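Local coordinates for putative metal binding protein RUMGNA_00854 (Ruminococcus gnavus, PDB 3U7Z) that is of unknown function but binds calcium ions, and may have a role in transport, at residues N21-D26 / E39-G44; E59-D62 / W68-I71. All coordinates share one frame; numbering follows the deposited sequence. Where two conformers were deposited one is given.

From the N terminus the chain runs along strand 7-14 and back through strand 20-27, whose inner side takes part in contact 1. Helix 32-38 follows, and contact 1 closes this loop by bringing the turn 39-41, between helix 32-38 and strand 42-45, against the edge strand 20-27. Strands 42-45, 52-56 and 59-60 then form a small antiparallel sheet, and contact 2 closes a shorter loop between its last strand and strand 67-73 of the main mixed sheet. The two loops follow in series, neither nested nor crossed, with centres 14 Å apart. Contact 2 ties the small sheet to the main one; contact 1 ties the turn leading into the small sheet to the main sheet's edge strand.

Contact 1 (N21-D26 / E39-G44); sequences NVFEFD and ENLVDG. With CA (calcium ion), chain D; CA (calcium ion), chain C.
Leu41 meets two phenylalanines of strand 20-27 with its two methyl branches. CD1 sits over one face of the Phe23 ring, a CH-pi contact 3.8 Å from the ring centroid and 19° off its normal, shifted toward CZ, which lies 3.6 Å from CD1. CD2 lies near both rings, 3.9 Å from Phe23 CD2 and 4.1 Å from CZ at the edge of the Phe25 ring. With CG anti to the backbone N (chi1 -176°), the branched end of Leu41 is carried toward the two rings. Farther along the Phe25 edge, the bent Glu39 chain, in one of two conformers, lays its CG methylene 3.7 Å from CE1.

Behind the rings, Phe23 rests on Val13 and Phe25 on Val11 of strand 7-14, while Val35 and Ser38 of helix 32-38 touch Phe25. With an alanine in place of Phe23, Leu41 CD1 would lose the ring face beneath it, and the leucine branch would probably be freer to turn. Leu41 is positioned by a Schellman motif ending the helix, with Leu41 N bonded to Leu36 O and Asn40, at positive phi, as C-prime residue.

Beyond this turn, one calcium is held by the Asn40 side chain, Val42 O, Asp43 OD1 and Glu37; Asp43 OD1 bridges to a second calcium, which Asp43 OD2 and two waters also bind. A Schellman-capped helix end, with its leucine packed on the sheet, leads into a calcium-binding loop.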
ATOM      1  N   ASN A  21      11.006   3.403   3.059  1.00 10.98           N
ATOM      2  CA  ASN A  21      10.934   4.555   2.143  1.00 11.67           C
ATOM      3  C   ASN A  21       9.625   5.270   2.366  1.00 10.04           C
ATOM      4  O   ASN A  21       8.549   4.682   2.260  1.00 11.76           O
ATOM      5  CB  ASN A  21      11.091   4.098   0.697  1.00 11.43           C
ATOM      6  CG  ASN A  21      12.502   3.480   0.434  1.00 16.76           C
ATOM      7  OD1 ASN A  21      13.532   4.076   0.804  1.00 21.46           O
ATOM      8  ND2 ASN A  21      12.541   2.251  -0.045  1.00 25.72           N
ATOM      9  N   VAL A  22       9.698   6.563   2.593  1.00 11.10           N
ATOM     10  CA  VAL A  22       8.511   7.349   2.902  1.00 11.81           C
ATOM     11  C   VAL A  22       8.173   8.190   1.688  1.00 13.06           C
ATOM     12  O   VAL A  22       9.062   8.882   1.134  1.00 18.11           O
ATOM     13  CB  VAL A  22       8.763   8.274   4.128  1.00 15.99           C
ATOM     14  CG1 VAL A  22       7.576   9.172   4.370  1.00 19.44           C
ATOM     15  CG2 VAL A  22       9.065   7.451   5.360  1.00 17.39           C
ATOM     16  N   PHE A  23       6.906   8.139   1.320  1.00 12.53           N
ATOM     17  CA  PHE A  23       6.397   8.855   0.193  1.00 12.85           C
ATOM     18  C   PHE A  23       5.273   9.759   0.645  1.00 14.08           C
ATOM     19  O   PHE A  23       4.383   9.335   1.353  1.00 15.70           O
ATOM     20  CB  PHE A  23       5.904   7.901  -0.888  1.00 13.99           C
ATOM     21  CG  PHE A  23       6.942   6.970  -1.404  1.00 13.13           C
ATOM     22  CD1 PHE A  23       7.757   7.338  -2.494  1.00 17.36           C
ATOM     23  CD2 PHE A  23       7.124   5.745  -0.847  1.00 12.32           C
ATOM     24  CE1 PHE A  23       8.717   6.480  -2.931  1.00 16.99           C
ATOM     25  CE2 PHE A  23       8.110   4.902  -1.307  1.00 13.53           C
ATOM     26  CZ  PHE A  23       8.895   5.285  -2.353  1.00 16.08           C
ATOM     27  N   GLU A  24       5.304  11.019   0.238  1.00 14.33           N
ATOM     28  CA  GLU A  24       4.255  11.967   0.594  0.50 15.34           C
ATOM     29  C   GLU A  24       3.425  12.204  -0.625  1.00 14.56           C
ATOM     30  O   GLU A  24       3.946  12.345  -1.728  1.00 18.89           O
ATOM     31  CB  GLU A  24       4.826  13.279   1.091  0.50 18.65           C
ATOM     32  CG  GLU A  24       5.416  13.197   2.444  0.50 23.12           C
ATOM     33  CD  GLU A  24       5.829  14.553   2.931  0.50 26.95           C
ATOM     34  OE1 GLU A  24       6.622  15.210   2.226  0.50 26.72           O
ATOM     35  OE2 GLU A  24       5.338  14.965   4.000  0.50 32.44           O
ATOM     36  N   PHE A  25       2.099  12.246  -0.440  1.00 13.73           N
ATOM     37  CA  PHE A  25       1.196  12.592  -1.513  1.00 15.06           C
ATOM     38  C   PHE A  25       0.256  13.732  -1.130  1.00 15.23           C
ATOM     39  O   PHE A  25      -0.268  13.801  -0.034  1.00 17.02           O
ATOM     40  CB  PHE A  25       0.363  11.390  -1.870  1.00 14.56           C
ATOM     41  CG  PHE A  25       1.149  10.251  -2.401  1.00 14.09           C
ATOM     42  CD1 PHE A  25       1.397  10.134  -3.765  1.00 17.22           C
ATOM     43  CD2 PHE A  25       1.576   9.230  -1.566  1.00 16.90           C
ATOM     44  CE1 PHE A  25       2.128   9.045  -4.276  1.00 18.12           C
ATOM     45  CE2 PHE A  25       2.298   8.118  -2.081  1.00 16.60           C
ATOM     46  CZ  PHE A  25       2.565   8.034  -3.401  1.00 19.92           C
ATOM     47  N   ASP A  26       0.069  14.636  -2.079  1.00 17.32           N
ATOM     48  CA  ASP A  26      -0.952  15.654  -1.979  1.00 18.90           C
ATOM     49  C   ASP A  26      -1.974  15.299  -3.065  1.00 20.32           C
ATOM     50  O   ASP A  26      -1.694  15.421  -4.237  1.00 24.95           O
ATOM     51  CB  ASP A  26      -0.306  17.031  -2.186  1.00 19.43           C
ATOM     52  CG  ASP A  26       0.893  17.274  -1.237  1.00 22.73           C
ATOM     53  OD1 ASP A  26       0.692  17.368  -0.015  1.00 25.50           O
ATOM     54  OD2 ASP A  26       2.049  17.328  -1.721  1.00 26.50           O
ATOM     55  N   GLU A  39       1.778   7.353  -9.132  1.00 14.38           N
ATOM     56  CA  GLU A  39       3.204   7.384  -9.370  0.50 16.42           C
ATOM     57  C   GLU A  39       3.747   5.997  -9.717  1.00 13.98           C
ATOM     58  O   GLU A  39       4.948   5.776  -9.654  1.00 16.50           O
ATOM     59  CB  GLU A  39       3.917   7.901  -8.104  0.50 18.37           C
ATOM     60  CG  GLU A  39       3.583   9.335  -7.713  0.50 22.29           C
ATOM     61  CD  GLU A  39       4.189  10.350  -8.674  0.50 26.05           C
ATOM     62  OE1 GLU A  39       5.271  10.078  -9.234  0.50 27.51           O
ATOM     63  OE2 GLU A  39       3.578  11.422  -8.865  0.50 27.14           O
ATOM     64  N   ASN A  40       2.855   5.059 -10.058  1.00 12.76           N
ATOM     65  CA  ASN A  40       3.256   3.690 -10.268  1.00 11.26           C
ATOM     66  C   ASN A  40       4.117   3.128  -9.113  1.00 11.58           C
ATOM     67  O   ASN A  40       5.108   2.460  -9.333  1.00 11.79           O
ATOM     68  CB  ASN A  40       3.890   3.490 -11.644  1.00 10.27           C
ATOM     69  CG  ASN A  40       3.926   2.056 -12.050  1.00 11.03           C
ATOM     70  OD1 ASN A  40       3.257   1.220 -11.468  1.00 11.20           O
ATOM     71  ND2 ASN A  40       4.700   1.752 -13.029  1.00 14.84           N
ATOM     72  N   LEU A  41       3.673   3.354  -7.897  1.00 10.23           N
ATOM     73  CA  LEU A  41       4.425   2.870  -6.710  1.00 10.01           C
ATOM     74  C   LEU A  41       4.182   1.393  -6.419  1.00  9.66           C
ATOM     75  O   LEU A  41       4.931   0.797  -5.695  1.00 10.87           O
ATOM     76  CB  LEU A  41       4.070   3.708  -5.489  1.00 11.67           C
ATOM     77  CG  LEU A  41       4.801   3.444  -4.160  1.00 15.30           C
ATOM     78  CD1 LEU A  41       6.314   3.683  -4.333  1.00 17.70           C
ATOM     79  CD2 LEU A  41       4.196   4.312  -3.072  1.00 18.58           C
ATOM     80  N   VAL A  42       3.116   0.840  -6.972  1.00  8.80           N
ATOM     81  CA  VAL A  42       2.767  -0.545  -6.799  1.00  7.72           C
ATOM     82  C   VAL A  42       2.383  -1.181  -8.119  1.00  8.03           C
ATOM     83  O   VAL A  42       2.073  -0.475  -9.104  1.00  8.68           O
ATOM     84  CB  VAL A  42       1.568  -0.711  -5.853  1.00  9.75           C
ATOM     85  CG1 VAL A  42       1.822  -0.057  -4.448  1.00 11.33           C
ATOM     86  CG2 VAL A  42       0.280  -0.209  -6.445  1.00 10.67           C
ATOM     87  N   ASP A  43       2.456  -2.495  -8.163  1.00  7.31           N
ATOM     88  CA  ASP A  43       1.796  -3.288  -9.213  1.00  7.81           C
ATOM     89  C   ASP A  43       0.881  -4.261  -8.510  1.00  9.38           C
ATOM     90  O   ASP A  43       1.249  -4.869  -7.494  1.00 10.92           O
ATOM     91  CB  ASP A  43       2.789  -4.044 -10.085  1.00 10.12           C
ATOM     92  CG  ASP A  43       3.284  -3.298 -11.274  1.00 10.87           C
ATOM     93  OD1 ASP A  43       2.953  -2.142 -11.535  1.00 11.38           O
ATOM     94  OD2 ASP A  43       4.072  -3.957 -12.008  1.00 16.92           O
ATOM     95  N   GLY A  44      -0.331  -4.392  -9.060  1.00  9.19           N
ATOM     96  CA  GLY A  44      -1.257  -5.326  -8.563  1.00 10.67           C
ATOM     97  C   GLY A  44      -2.126  -5.910  -9.607  1.00 10.62           C
ATOM     98  O   GLY A  44      -2.204  -5.411 -10.710  1.00 10.59           O
TER
HETATM   99 CA    CA D 133       1.446  -0.276 -11.389  1.00  8.73          CA
HETATM  100 CA    CA C 132       3.454  -2.677 -14.027  1.00 12.45          CA
HETATM  101  O   HOH W   1       5.233  -1.143 -14.792  1.00 20.16           O
HETATM  102  O   HOH W   2       4.675  -4.575 -14.884  1.00 29.78           O

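Contact 2 (E59-D62 / W68-I71); sequences ETAD and WWCI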
ATOM      1  N   GLU A  59       9.974  -3.829  -5.190  1.00  8.36           N
ATOM      2  CA  GLU A  59      10.179  -5.083  -4.511  1.00  7.86           C
ATOM      3  C   GLU A  59       8.954  -5.980  -4.636  1.00  7.06           C
ATOM      4  O   GLU A  59       7.832  -5.622  -4.271  1.00  7.95           O
ATOM      5  CB  GLU A  59      10.500  -4.886  -3.003  1.00  8.87           C
ATOM      6  CG  GLU A  59      10.750  -6.216  -2.320  1.00 10.09           C
ATOM      7  CD  GLU A  59      11.257  -6.145  -0.905  1.00 12.72           C
ATOM      8  OE1 GLU A  59      10.939  -5.181  -0.237  1.00 12.02           O
ATOM      9  OE2 GLU A  59      11.957  -7.078  -0.419  1.00 17.36           O
ATOM     10  N   THR A  60       9.191  -7.158  -5.186  1.00  8.40           N
ATOM     11  CA  THR A  60       8.154  -8.113  -5.492  1.00  8.44           C
ATOM     12  C   THR A  60       8.151  -9.178  -4.405  1.00 10.35           C
ATOM     13  O   THR A  60       9.201  -9.776  -4.090  1.00 13.16           O
ATOM     14  CB  THR A  60       8.397  -8.776  -6.884  1.00 10.80           C
ATOM     15  OG1 THR A  60       8.330  -7.748  -7.888  1.00 11.86           O
ATOM     16  CG2 THR A  60       7.318  -9.844  -7.198  1.00 12.45           C
ATOM     17  N   ALA A  61       6.978  -9.446  -3.856  1.00  9.56           N
ATOM     18  CA  ALA A  61       6.780 -10.491  -2.883  1.00  9.97           C
ATOM     19  C   ALA A  61       7.031 -11.844  -3.555  1.00 12.46           C
ATOM     20  O   ALA A  61       6.474 -12.113  -4.650  1.00 14.01           O
ATOM     21  CB  ALA A  61       5.371 -10.453  -2.306  1.00 11.71           C
ATOM     22  N   ASP A  62       7.716 -12.728  -2.833  1.00 13.88           N
ATOM     23  CA  ASP A  62       7.953 -14.110  -3.285  1.00 17.51           C
ATOM     24  C   ASP A  62       6.847 -14.996  -2.724  1.00 18.00           C
ATOM     25  O   ASP A  62       6.868 -15.369  -1.560  1.00 16.61           O
ATOM     26  CB  ASP A  62       9.359 -14.601  -2.860  1.00 17.39           C
ATOM     27  CG  ASP A  62       9.623 -16.072  -3.228  1.00 21.51           C
ATOM     28  OD1 ASP A  62       8.799 -16.713  -3.915  1.00 21.80           O
ATOM     29  OD2 ASP A  62      10.694 -16.568  -2.834  1.00 27.21           O
ATOM     30  N   TRP A  68       3.909 -11.547   1.329  1.00  9.93           N
ATOM     31  CA  TRP A  68       2.789 -10.770   0.876  1.00  8.85           C
ATOM     32  C   TRP A  68       2.895  -9.365   1.422  1.00  7.34           C
ATOM     33  O   TRP A  68       3.445  -9.101   2.486  1.00  9.49           O
ATOM     34  CB  TRP A  68       1.456 -11.405   1.307  1.00  9.93           C
ATOM     35  CG  TRP A  68       1.319 -11.688   2.774  1.00  8.57           C
ATOM     36  CD1 TRP A  68       1.912 -12.727   3.443  1.00 11.04           C
ATOM     37  CD2 TRP A  68       0.472 -11.069   3.702  1.00  7.81           C
ATOM     38  NE1 TRP A  68       1.543 -12.737   4.735  1.00 10.96           N
ATOM     39  CE2 TRP A  68       0.639 -11.735   4.938  1.00  9.37           C
ATOM     40  CE3 TRP A  68      -0.358  -9.955   3.652  1.00 10.64           C
ATOM     41  CZ2 TRP A  68      -0.003 -11.326   6.074  1.00  9.99           C
ATOM     42  CZ3 TRP A  68      -1.043  -9.615   4.784  1.00 12.48           C
ATOM     43  CH2 TRP A  68      -0.858 -10.294   5.978  1.00 11.81           C
ATOM     44  N   TRP A  69       2.359  -8.416   0.660  1.00  8.46           N
ATOM     45  CA  TRP A  69       2.285  -7.004   1.053  1.00  6.59           C
ATOM     46  C   TRP A  69       1.042  -6.761   1.870  1.00  7.98           C
ATOM     47  O   TRP A  69      -0.072  -7.156   1.517  1.00  9.53           O
ATOM     48  CB  TRP A  69       2.289  -6.099  -0.170  1.00  7.02           C
ATOM     49  CG  TRP A  69       3.626  -6.056  -0.813  1.00  7.67           C
ATOM     50  CD1 TRP A  69       4.029  -6.709  -1.995  1.00  8.31           C
ATOM     51  CD2 TRP A  69       4.770  -5.333  -0.358  1.00  6.53           C
ATOM     52  NE1 TRP A  69       5.339  -6.432  -2.233  1.00  9.35           N
ATOM     53  CE2 TRP A  69       5.821  -5.611  -1.253  1.00  7.01           C
ATOM     54  CE3 TRP A  69       4.989  -4.469   0.700  1.00  7.32           C
ATOM     55  CZ2 TRP A  69       7.070  -5.013  -1.112  1.00  8.78           C
ATOM     56  CZ3 TRP A  69       6.231  -3.912   0.870  1.00  7.92           C
ATOM     57  CH2 TRP A  69       7.257  -4.192  -0.049  1.00  7.84           C
ATOM     58  N   CYS A  70       1.243  -6.085   3.001  1.00  8.89           N
ATOM     59  CA  CYS A  70       0.190  -5.779   3.945  1.00  9.50           C
ATOM     60  C   CYS A  70      -0.011  -4.295   4.101  1.00  9.26           C
ATOM     61  O   CYS A  70       0.946  -3.569   4.274  1.00 10.07           O
ATOM     62  CB  CYS A  70       0.596  -6.380   5.300  1.00 12.10           C
ATOM     63  SG  CYS A  70      -0.543  -5.837   6.591  1.00 16.89           S
ATOM     64  N   ILE A  71      -1.252  -3.860   4.067  1.00  9.50           N
ATOM     65  CA  ILE A  71      -1.591  -2.445   4.233  1.00  8.75           C
ATOM     66  C   ILE A  71      -1.980  -2.194   5.684  1.00  9.55           C
ATOM     67  O   ILE A  71      -2.854  -2.876   6.213  1.00  9.51           O
ATOM     68  CB  ILE A  71      -2.802  -1.993   3.392  1.00 11.14           C
ATOM     69  CG1 ILE A  71      -2.607  -2.317   1.906  1.00 12.84           C
ATOM     70  CG2 ILE A  71      -3.083  -0.461   3.541  1.00 12.59           C
ATOM     71  CD1 ILE A  71      -3.839  -2.211   1.006  1.00 14.57           C
TER
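The indole of Trp69 lies against the backbone of Glu59, and here the packing is close. Glu59 O comes to the edge of the ring near its plane, 3.3 Å from CZ2, and accepts a weak hydrogen bond from NE1, also 3.3 Å long and bent to 128°. NE1 has a second weak acceptor in Thr54 O, so two imperfect bonds share one N-H. The Glu59 side chain crosses the indole at about a right angle: CB lies in the ring plane, 3.9 Å from CZ2, and OE1 is 3.8 Å from CH2, with carboxylate and ring planes 72° apart. CG anti to the backbone N (chi1 -178°) and an extended chain carry OE1 past the six-membered ring to His15 ND1 and Gly16 N, its hydrogen-bonding partners.

Toward Trp68 the fit is looser. The methyl of Ala61 lies 4.0 Å from Trp69 CD1 and 4.1 Å from Trp68 N, while Trp68 sets out away from segment 59-62, and its NE1 is hydrogen-bonded to Gly100 O. Thr60, exposed, also points away, and its hydroxyl is bonded to that of Thr55. This is a sheet-to-sheet junction, in which a buried tryptophan of strand 67-73 in the mixed sheet abuts the edge strand 59-60 of the small antiparallel sheet.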